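Local coordinates for accelerated cell death 11 (Arabidopsis thaliana, PDB 4NT1), which selectively transfers ceramide-1-phosphate and phytoceramide-1-phosphate between membranes, but does not transport ceramide or glycosphingolipids, at residues M111-V114 / L115-I119; Q138-A141 / P142-W146; M180-Y183 / V184-A188. All blocks are in the same frame, centred on the assembly; numbering follows the deposited sequence.

Interactions 1 and 3 are short lengths, two to three turns each, of two long helices, 98-121 and 173-199, and both are mostly buried. They touch where Phe116 and Lys113 of the first meet Tyr183, Val184 and Ser187 of the second. Interaction 2 is partly buried and lies where helix 129-139 ends, at the phosphate-lipid binding site. It packs on interaction 1 through Phe140 and Val139 against Met111, and does not reach interaction 3. The chemistry follows the place. Interaction 1 sets a methyl on a phenyl ring, with a long Lys113-Glu117 salt bridge at its outer side; interaction 3 sets serines beside helix carbonyls and a tyrosine, and interaction 2 gathers histidines around carbonyls of a turn.

Interaction 1 (M111-V114 / L115-I119)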
loop_
_atom_site.group_PDB
_atom_site.type_symbol
_atom_site.label_atom_id
_atom_site.label_comp_id
_atom_site.label_asym_id
_atom_site.label_seq_id
_atom_site.Cartn_x
_atom_site.Cartn_y
_atom_site.Cartn_z
ATOM N N MET A 111 2.250 -1.803 -4.047
ATOM C CA MET A 111 1.517 -2.758 -4.885
ATOM C C MET A 111 0.209 -2.161 -5.423
ATOM O O MET A 111 -0.152 -2.377 -6.578
ATOM C CB MET A 111 1.220 -4.078 -4.163
ATOM C CG MET A 111 0.895 -5.231 -5.162
ATOM S SD MET A 111 -0.314 -6.416 -4.538
ATOM C CE MET A 111 -1.871 -5.588 -4.894
ATOM N N VAL A 112 -0.506 -1.431 -4.575
ATOM C CA VAL A 112 -1.750 -0.796 -4.997
ATOM C C VAL A 112 -1.452 0.272 -6.048
ATOM O O VAL A 112 -2.149 0.361 -7.059
ATOM C CB VAL A 112 -2.561 -0.226 -3.814
ATOM C CG1 VAL A 112 -3.813 0.522 -4.328
ATOM C CG2 VAL A 112 -2.982 -1.352 -2.863
ATOM N N LYS A 113 -0.401 1.055 -5.832
ATOM C CA LYS A 113 0.003 2.038 -6.833
ATOM C C LYS A 113 0.235 1.396 -8.207
ATOM O O LYS A 113 -0.246 1.904 -9.217
ATOM C CB LYS A 113 1.270 2.789 -6.413
ATOM C CG LYS A 113 1.697 3.845 -7.438
ATOM C CD LYS A 113 3.062 4.443 -7.152
ATOM C CE LYS A 113 4.172 3.574 -7.675
ATOM N NZ LYS A 113 5.202 4.405 -8.359
ATOM N N VAL A 114 0.984 0.293 -8.247
ATOM C CA VAL A 114 1.271 -0.381 -9.523
ATOM C C VAL A 114 0.016 -1.017 -10.090
ATOM O O VAL A 114 -0.238 -0.953 -11.292
ATOM C CB VAL A 114 2.366 -1.462 -9.377
ATOM C CG1 VAL A 114 2.561 -2.228 -10.706
ATOM C CG2 VAL A 114 3.671 -0.829 -8.920
ATOM N N LEU A 115 -0.771 -1.637 -9.220
ATOM C CA LEU A 115 -2.061 -2.167 -9.638
ATOM C C LEU A 115 -2.887 -1.101 -10.373
ATOM O O LEU A 115 -3.376 -1.338 -11.488
ATOM C CB LEU A 115 -2.840 -2.687 -8.429
ATOM C CG LEU A 115 -4.267 -3.103 -8.767
ATOM C CD1 LEU A 115 -4.234 -4.339 -9.664
ATOM C CD2 LEU A 115 -5.022 -3.403 -7.488
ATOM N N PHE A 116 -3.048 0.069 -9.750
ATOM C CA PHE A 116 -3.793 1.169 -10.360
ATOM C C PHE A 116 -3.172 1.642 -11.685
ATOM O O PHE A 116 -3.876 1.853 -12.678
ATOM C CB PHE A 116 -3.930 2.348 -9.379
ATOM C CG PHE A 116 -4.949 2.124 -8.288
ATOM C CD1 PHE A 116 -5.602 0.904 -8.157
ATOM C CD2 PHE A 116 -5.253 3.136 -7.389
ATOM C CE1 PHE A 116 -6.542 0.698 -7.147
ATOM C CE2 PHE A 116 -6.198 2.938 -6.387
ATOM C CZ PHE A 116 -6.841 1.722 -6.269
ATOM N N GLU A 117 -1.860 1.828 -11.698
ATOM C CA GLU A 117 -1.165 2.206 -12.923
ATOM C C GLU A 117 -1.482 1.201 -14.029
ATOM O O GLU A 117 -1.712 1.571 -15.183
ATOM C CB GLU A 117 0.353 2.241 -12.699
ATOM C CG GLU A 117 0.867 3.476 -11.964
ATOM C CD GLU A 117 2.332 3.347 -11.539
ATOM O OE1 GLU A 117 2.820 2.208 -11.407
ATOM O OE2 GLU A 117 2.996 4.388 -11.332
ATOM N N GLN A 118 -1.471 -0.080 -13.685
ATOM C CA GLN A 118 -1.649 -1.114 -14.698
ATOM C C GLN A 118 -3.095 -1.220 -15.167
ATOM O O GLN A 118 -3.349 -1.504 -16.344
ATOM C CB GLN A 118 -1.126 -2.468 -14.213
ATOM C CG GLN A 118 0.393 -2.497 -14.036
ATOM C CD GLN A 118 1.120 -2.387 -15.357
ATOM O OE1 GLN A 118 0.680 -2.940 -16.365
ATOM N NE2 GLN A 118 2.227 -1.654 -15.370
ATOM N N ILE A 119 -4.037 -0.999 -14.255
ATOM C CA ILE A 119 -5.440 -0.940 -14.632
ATOM C C ILE A 119 -5.654 0.197 -15.629
ATOM O O ILE A 119 -6.261 0.011 -16.683
ATOM C CB ILE A 119 -6.354 -0.768 -13.409
ATOM C CG1 ILE A 119 -6.369 -2.062 -12.583
ATOM C CG2 ILE A 119 -7.760 -0.400 -13.851
ATOM C CD1 ILE A 119 -7.200 -1.979 -11.314
#
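Val112 and Phe116 make a local i to i+4 contact in the second half of helix 98-121, on a side that faces the interior. The two side chains leave the helix in the same direction, one turn apart. Val112 CG1 sits over one face of the Phe116 ring, 3.9 Å from its centroid and 14° off the ring normal, so this is a CH-pi contact. The methyl is displaced toward the rim, and its nearest ring atom is Phe116 CZ, at 3.8 Å. Val112 CG1 is placed there because it lies anti to the backbone N (chi1 176°), while the Phe116 ring swings back toward its own backbone N (chi1 -76°). The helix below is regular. Phe116 N gives a nearly straight bond to Val112 O (2.9 Å), and Leu115 N bonds Met111 O at 2.8 Å.

This is the all-helical GLTP fold, and helix 98-121 is packed from several sides. Val112 meets Val44, Leu47 and Phe48 of helix 34-51, and the Phe116 ring meets that of Tyr183 on helix 173-199.

A partly exposed side of this part of the helix carries charge. Lys113 brings NZ to Glu117 OE2 at 3.7 Å. That is a long salt bridge, so its electrostatic pull is probably modest. Glu117 OE1 passes Val114 CG2 at 4.0 Å. Next to it, Val114 CG1 lies alongside Gln118 CG, also at 4.0 Å. Val114 also touches Ser135 and Gln138 of helix 129-139.

Interaction 2 (Q138-A141 / P142-W146); sequences QVFA and PHHGW
The backbone of Phe140 and Ala141 closes onto His143 and His144 in two successive tight turns, just past the end of helix 129-139. His143 N bonds Phe140 O at 2.9 Å, and His144 N bonds Ala141 O at 3.2 Å. Both are i to i+3 bonds, as in a short 3-10 turn. At His144 the chain becomes extended, and Gly145 takes the N-cap position of helix 146-155.

The two histidine rings meet carbonyls differently. His143 brings its edge to Val139 O, with CD2 3.1 Å from that oxygen. A water donates to Val139 O and is also weakly bonded to His143 NE2, in the plane of the ring. His144 instead lays one face over Phe140 O, which is 3.5 Å above the ring plane. Its ring is nearly parallel to that of Phe140 but slid aside, so the two barely overlap; His144 CE1 touches Phe140 CB at 3.9 Å.

His144 binds the phosphate-bearing lipid. Tyr136 OH holds ND1 and Asp61 OD2 holds NE2, which fixes the rotation of the ring. Phe57 meets both His144 and Phe140 edge-to-face. His143 touches Arg107 of helix 98-121, and the chain leads on into helix 146-155.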
loop_
_atom_site.group_PDB
_atom_site.type_symbol
_atom_site.label_atom_id
_atom_site.label_comp_id
_atom_site.label_asym_id
_atom_site.label_seq_id
_atom_site.Cartn_x
_atom_site.Cartn_y
_atom_site.Cartn_z
ATOM N N GLN A 138 5.991 -7.589 -9.370
ATOM C CA GLN A 138 6.962 -6.524 -9.154
ATOM C C GLN A 138 7.198 -6.244 -7.674
ATOM O O GLN A 138 8.337 -6.067 -7.240
ATOM C CB GLN A 138 6.540 -5.229 -9.851
ATOM C CG GLN A 138 7.520 -4.077 -9.634
ATOM C CD GLN A 138 7.023 -2.768 -10.217
ATOM O OE1 GLN A 138 6.414 -2.750 -11.285
ATOM N NE2 GLN A 138 7.269 -1.666 -9.512
ATOM N N VAL A 139 6.120 -6.190 -6.898
ATOM C CA VAL A 139 6.222 -5.706 -5.523
ATOM C C VAL A 139 6.402 -6.804 -4.475
ATOM O O VAL A 139 7.258 -6.689 -3.597
ATOM C CB VAL A 139 5.014 -4.794 -5.165
ATOM C CG1 VAL A 139 5.092 -4.330 -3.707
ATOM C CG2 VAL A 139 4.971 -3.599 -6.108
ATOM N N PHE A 140 5.617 -7.872 -4.568
ATOM C CA PHE A 140 5.594 -8.870 -3.506
ATOM C C PHE A 140 6.342 -10.173 -3.802
ATOM O O PHE A 140 6.916 -10.773 -2.901
ATOM C CB PHE A 140 4.157 -9.179 -3.076
ATOM C CG PHE A 140 3.569 -8.164 -2.135
ATOM C CD1 PHE A 140 4.095 -7.990 -0.867
ATOM C CD2 PHE A 140 2.473 -7.405 -2.512
ATOM C CE1 PHE A 140 3.546 -7.058 0.007
ATOM C CE2 PHE A 140 1.916 -6.472 -1.641
ATOM C CZ PHE A 140 2.455 -6.303 -0.383
ATOM N N ALA A 141 6.335 -10.625 -5.050
ATOM C CA ALA A 141 7.028 -11.871 -5.359
ATOM C C ALA A 141 8.483 -11.916 -4.850
ATOM O O ALA A 141 8.924 -12.957 -4.381
ATOM C CB ALA A 141 6.957 -12.189 -6.861
ATOM N N PRO A 142 9.236 -10.800 -4.947
ATOM C CA PRO A 142 10.632 -10.865 -4.487
ATOM C C PRO A 142 10.779 -11.138 -2.989
ATOM O O PRO A 142 11.880 -11.449 -2.534
ATOM C CB PRO A 142 11.178 -9.466 -4.808
ATOM C CG PRO A 142 10.278 -8.950 -5.887
ATOM C CD PRO A 142 8.924 -9.488 -5.538
ATOM N N HIS A 143 9.690 -11.029 -2.239
ATOM C CA HIS A 143 9.758 -11.119 -0.781
ATOM C C HIS A 143 9.021 -12.353 -0.295
ATOM O O HIS A 143 8.923 -12.602 0.911
ATOM C CB HIS A 143 9.165 -9.855 -0.138
ATOM C CG HIS A 143 9.773 -8.581 -0.639
ATOM N ND1 HIS A 143 11.034 -8.165 -0.273
ATOM C CD2 HIS A 143 9.296 -7.631 -1.479
ATOM C CE1 HIS A 143 11.312 -7.020 -0.871
ATOM N NE2 HIS A 143 10.271 -6.671 -1.605
ATOM N N HIS A 144 8.515 -13.130 -1.250
ATOM C CA HIS A 144 7.717 -14.316 -0.960
ATOM C C HIS A 144 8.428 -15.594 -1.368
ATOM O O HIS A 144 9.034 -15.654 -2.427
ATOM C CB HIS A 144 6.394 -14.249 -1.715
ATOM C CG HIS A 144 5.350 -13.414 -1.045
ATOM N ND1 HIS A 144 4.206 -12.997 -1.689
ATOM C CD2 HIS A 144 5.268 -12.935 0.218
ATOM C CE1 HIS A 144 3.464 -12.292 -0.853
ATOM N NE2 HIS A 144 4.086 -12.239 0.311
ATOM N N GLY A 145 8.335 -16.620 -0.528
ATOM C CA GLY A 145 8.876 -17.927 -0.854
ATOM C C GLY A 145 8.108 -18.555 -2.003
ATOM O O GLY A 145 6.966 -18.185 -2.270
ATOM N N TRP A 146 8.736 -19.510 -2.685
ATOM C CA TRP A 146 8.122 -20.136 -3.852
ATOM C C TRP A 146 6.713 -20.668 -3.615
ATOM O O TRP A 146 5.834 -20.479 -4.449
ATOM C CB TRP A 146 8.999 -21.252 -4.433
ATOM C CG TRP A 146 8.263 -21.967 -5.519
ATOM C CD1 TRP A 146 8.063 -21.528 -6.795
ATOM C CD2 TRP A 146 7.586 -23.222 -5.413
ATOM N NE1 TRP A 146 7.313 -22.440 -7.497
ATOM C CE2 TRP A 146 7.009 -23.493 -6.671
ATOM C CE3 TRP A 146 7.422 -24.154 -4.381
ATOM C CZ2 TRP A 146 6.280 -24.652 -6.925
ATOM C CZ3 TRP A 146 6.694 -25.302 -4.634
ATOM C CH2 TRP A 146 6.130 -25.540 -5.896
HETATM O O HOH W 1 8.769 -4.160 -3.132
#

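Interaction 3 (M180-Y183 / V184-A188); sequences MQSY and VNSSA
Tyr183 O is gripped by two groups of one residue, Ser187 N and Ser187 OG, each at 2.8 Å. They reach the oxygen from opposite faces of the carbonyl plane. The hydroxyl can fold back this way because OG lies between the backbone N and the carbonyl carbon (chi1 68°). The Tyr183 ring is swung anti to its backbone N (chi1 174°), which brings it alongside Ser187. Ser187 CB lies over one face, 3.8 Å from the centroid of the Tyr183 ring and 20° off its normal, a CH-pi contact. The carbon is displaced toward the rim.

This part of the chain belongs to helix 173-199, a long helix of the all-alpha GLTP fold, and lies away from the lipid and sodium sites. The buried phenol is tied to helix 98-121, where Tyr183 OH is hydrogen-bonded to Leu109 O.

A pair of serines, Ser182 and Ser186, faces helix 10-25. Ser182 OG and Ser186 OG are too far apart to bond directly, and one water bridges them, 2.8 Å from Ser182 OG and likewise from Ser186 OG. Beneath the bridge, Ser186 N bonds Ser182 O at 2.9 Å. On helix 10-25, Ser182 touches Ser15, Ser186 rests against Phe18 and Ala22, and the Tyr183 ring meets Phe18 edge-to-face.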
loop_
_atom_site.group_PDB
_atom_site.type_symbol
_atom_site.label_atom_id
_atom_site.label_comp_id
_atom_site.label_asym_id
_atom_site.label_seq_id
_atom_site.Cartn_x
_atom_site.Cartn_y
_atom_site.Cartn_z
ATOM N N MET A 180 -8.172 6.676 -9.268
ATOM C CA MET A 180 -7.019 5.779 -9.289
ATOM C C MET A 180 -5.759 6.566 -9.648
ATOM O O MET A 180 -4.723 6.452 -8.986
ATOM C CB MET A 180 -7.227 4.621 -10.277
ATOM C CG MET A 180 -8.161 3.530 -9.763
ATOM S SD MET A 180 -8.195 2.120 -10.886
ATOM C CE MET A 180 -9.333 1.030 -10.045
ATOM N N GLN A 181 -5.850 7.376 -10.696
ATOM C CA GLN A 181 -4.712 8.190 -11.094
ATOM C C GLN A 181 -4.315 9.159 -9.976
ATOM O O GLN A 181 -3.144 9.477 -9.802
ATOM C CB GLN A 181 -5.027 8.972 -12.369
ATOM C CG GLN A 181 -3.835 9.777 -12.865
ATOM C CD GLN A 181 -2.703 8.888 -13.314
ATOM O OE1 GLN A 181 -1.612 8.905 -12.739
ATOM N NE2 GLN A 181 -2.952 8.101 -14.355
ATOM N N SER A 182 -5.298 9.642 -9.231
ATOM C CA SER A 182 -4.999 10.534 -8.121
ATOM C C SER A 182 -4.177 9.792 -7.075
ATOM O O SER A 182 -3.147 10.293 -6.618
ATOM C CB SER A 182 -6.273 11.060 -7.471
ATOM O OG SER A 182 -5.945 11.992 -6.448
ATOM N N TYR A 183 -4.632 8.593 -6.707
ATOM C CA TYR A 183 -3.876 7.770 -5.759
ATOM C C TYR A 183 -2.466 7.509 -6.269
ATOM O O TYR A 183 -1.495 7.542 -5.501
ATOM C CB TYR A 183 -4.561 6.429 -5.478
ATOM C CG TYR A 183 -3.684 5.548 -4.612
ATOM C CD1 TYR A 183 -3.645 5.724 -3.230
ATOM C CD2 TYR A 183 -2.853 4.589 -5.173
ATOM C CE1 TYR A 183 -2.820 4.946 -2.431
ATOM C CE2 TYR A 183 -2.035 3.803 -4.384
ATOM C CZ TYR A 183 -2.019 3.990 -3.012
ATOM O OH TYR A 183 -1.202 3.205 -2.219
ATOM N N VAL A 184 -2.353 7.227 -7.563
ATOM C CA VAL A 184 -1.042 6.972 -8.141
ATOM C C VAL A 184 -0.147 8.195 -7.982
ATOM O O VAL A 184 1.016 8.073 -7.586
ATOM C CB VAL A 184 -1.124 6.576 -9.619
ATOM C CG1 VAL A 184 0.266 6.636 -10.247
ATOM C CG2 VAL A 184 -1.733 5.186 -9.752
ATOM N N ASN A 185 -0.693 9.373 -8.278
ATOM C CA ASN A 185 0.085 10.616 -8.187
ATOM C C ASN A 185 0.465 11.014 -6.768
ATOM O O ASN A 185 1.521 11.607 -6.546
ATOM C CB ASN A 185 -0.660 11.771 -8.847
ATOM C CG ASN A 185 -0.799 11.579 -10.336
ATOM O OD1 ASN A 185 -0.049 10.813 -10.936
ATOM N ND2 ASN A 185 -1.748 12.277 -10.939
ATOM N N SER A 186 -0.405 10.713 -5.813
ATOM C CA SER A 186 -0.140 11.074 -4.425
ATOM C C SER A 186 0.772 10.057 -3.748
ATOM O O SER A 186 1.688 10.422 -2.999
ATOM C CB SER A 186 -1.448 11.196 -3.643
ATOM O OG SER A 186 -2.201 12.309 -4.097
ATOM N N SER A 187 0.534 8.781 -4.026
ATOM C CA SER A 187 1.271 7.722 -3.348
ATOM C C SER A 187 2.726 7.670 -3.790
ATOM O O SER A 187 3.605 7.285 -3.012
ATOM C CB SER A 187 0.593 6.355 -3.535
ATOM O OG SER A 187 0.667 5.915 -4.880
ATOM N N ALA A 188 2.998 8.070 -5.027
ATOM C CA ALA A 188 4.368 7.955 -5.528
ATOM C C ALA A 188 5.370 8.739 -4.680
ATOM O O ALA A 188 6.353 8.167 -4.214
ATOM C CB ALA A 188 4.464 8.329 -7.014
HETATM O O HOH W 2 -4.699 11.093 -4.147
#